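Local coordinates for protein leucine aminopeptidase 1 (Caenorhabditis elegans, PDB 2HC9) that is a zinc-dependent aminopeptidase of the M17 family that releases N-terminal amino acids, preferably leucine, from peptides and probably serves in digestion, at residues Gly293-Leu298 with Gly481-Val486. The protein carries 1 engineered substitution. Sequence-based numbering, arbitrary orientation.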
# COMPACT_ATOMS: atom_id res chain seq x y z
N GLY A 293 2.82 -26.23 47.46
CA GLY A 293 1.75 -26.56 48.38
C GLY A 293 0.47 -25.79 48.08
O GLY A 293 -0.19 -25.29 48.99
N PHE A 294 0.13 -25.67 46.80
CA PHE A 294 -1.03 -24.87 46.41
C PHE A 294 -2.34 -25.48 46.94
O PHE A 294 -2.68 -26.64 46.65
CB PHE A 294 -1.12 -24.74 44.89
CG PHE A 294 -2.05 -23.64 44.43
CD1 PHE A 294 -1.63 -22.30 44.42
CD2 PHE A 294 -3.34 -23.94 43.97
CE1 PHE A 294 -2.49 -21.27 43.98
CE2 PHE A 294 -4.20 -22.92 43.53
CZ PHE A 294 -3.77 -21.59 43.54
N SER A 295 -3.06 -24.68 47.71
CA SER A 295 -4.08 -25.19 48.61
C SER A 295 -5.47 -25.26 47.96
O SER A 295 -6.41 -25.79 48.55
CB SER A 295 -4.15 -24.33 49.87
OG SER A 295 -4.67 -23.05 49.57
N GLN A 296 -5.61 -24.68 46.76
CA GLN A 296 -6.90 -24.65 46.07
C GLN A 296 -6.88 -25.53 44.84
O GLN A 296 -5.83 -25.97 44.40
CB GLN A 296 -7.28 -23.22 45.71
CG GLN A 296 -7.24 -22.28 46.89
CD GLN A 296 -8.25 -22.66 47.96
OE1 GLN A 296 -9.42 -22.92 47.66
NE2 GLN A 296 -7.79 -22.72 49.21
N THR A 297 -8.05 -25.81 44.29
CA THR A 297 -8.08 -26.61 43.10
C THR A 297 -7.64 -25.71 41.94
O THR A 297 -8.07 -24.54 41.86
CB THR A 297 -9.50 -27.16 42.85
OG1 THR A 297 -9.80 -28.15 43.85
CG2 THR A 297 -9.61 -27.80 41.46
N LEU A 298 -6.76 -26.23 41.09
CA LEU A 298 -6.11 -25.43 40.05
C LEU A 298 -6.01 -26.27 38.79
O LEU A 298 -5.63 -27.45 38.87
CB LEU A 298 -4.70 -24.98 40.48
CG LEU A 298 -3.95 -24.06 39.51
CD1 LEU A 298 -4.69 -22.70 39.36
CD2 LEU A 298 -2.48 -23.85 39.97
N GLY A 481 -0.30 -16.51 44.99
CA GLY A 481 0.69 -17.01 45.97
C GLY A 481 0.20 -17.09 47.41
O GLY A 481 0.79 -17.82 48.21
N LYS A 482 -0.88 -16.40 47.74
CA LYS A 482 -1.49 -16.51 49.08
C LYS A 482 -1.99 -17.94 49.38
O LYS A 482 -2.19 -18.29 50.52
CB LYS A 482 -2.64 -15.51 49.26
CG LYS A 482 -3.85 -15.80 48.36
CD LYS A 482 -4.78 -14.61 48.24
CE LYS A 482 -6.05 -14.86 49.03
NZ LYS A 482 -7.08 -13.80 48.77
N TYR A 483 -2.18 -18.75 48.34
CA TYR A 483 -2.60 -20.14 48.50
C TYR A 483 -1.44 -21.13 48.56
O TYR A 483 -1.67 -22.35 48.64
CB TYR A 483 -3.53 -20.54 47.38
CG TYR A 483 -4.75 -19.66 47.23
CD1 TYR A 483 -5.68 -19.54 48.26
CD2 TYR A 483 -4.99 -18.98 46.04
CE1 TYR A 483 -6.83 -18.72 48.11
CE2 TYR A 483 -6.12 -18.18 45.88
CZ TYR A 483 -7.03 -18.06 46.92
OH TYR A 483 -8.16 -17.26 46.75
N THR A 484 -0.21 -20.62 48.50
CA THR A 484 0.99 -21.45 48.63
C THR A 484 1.53 -21.39 50.06
O THR A 484 1.05 -20.62 50.90
CB THR A 484 2.13 -20.97 47.71
OG1 THR A 484 2.64 -19.73 48.20
CG2 THR A 484 1.63 -20.82 46.26
N SER A 485 2.57 -22.20 50.30
CA SER A 485 3.28 -22.18 51.56
C SER A 485 4.40 -21.15 51.60
O SER A 485 5.15 -21.13 52.57
CB SER A 485 3.87 -23.56 51.86
OG SER A 485 4.76 -23.97 50.83
N VAL A 486 4.54 -20.31 50.56
CA VAL A 486 5.74 -19.48 50.46
C VAL A 486 5.61 -18.21 51.30
O VAL A 486 4.73 -17.40 51.05
CB VAL A 486 6.05 -19.09 48.98
CG1 VAL A 486 7.40 -18.37 48.91
CG2 VAL A 486 6.08 -20.35 48.09
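In the catalytic domain of this M17 aminopeptidase, the loop that leads from helix 277-290 into strand 297-307 is joined to the chain just beyond helix 473-480 where Tyr483 meets Phe294, Ser295 and Gln296. The contact lies away from the zinc site. Its backbone link is a hydrogen bond from Ser295 N to Tyr483 O (2.9 Å), bent to 136° at the hydrogen; Phe294 CA approaches the same oxygen at 3.4 Å in a CA-H...O contact. A chi1 of -56° sets Tyr483 CG beside the backbone N and anti to the carbonyl carbon, which turns the ring toward the 293-298 segment. Tyr483 CB sits over one face of the Phe294 ring, nearest CE1 at 3.6 Å, while Leu298 CD2 lies over the opposite face. The Tyr483 ring turns its CD2 edge to that phenylalanine face in an offset edge-to-face pair, the planes 76° apart. At the phenylalanine rim, close to the ring plane, Thr484 CG2 touches CD1, and Leu289 of helix 277-290 packs against both residues. Gln296 CG lies over one face of the tyrosine, toward the CD1 side, 3.7 Å from the ring centroid in a CH-pi contact, and CG of the neighbouring Lys482 lies over the other face. Beyond CG the glutamine chain bends, and its amide is held at both ends, OE1 by Glu245 N and Thr244 OG1, NE2 by the hydroxyl of Ser295. An alanine at Gln296 would probably lose the CH-pi contact on the tyrosine face and leave Glu245 N without its acceptor. Next to the contact, Val486 N donates to Thr484 OG1 (3.1 Å), forming an ST turn; the same hydroxyl separately donates to Gly481 O at 2.7 Å.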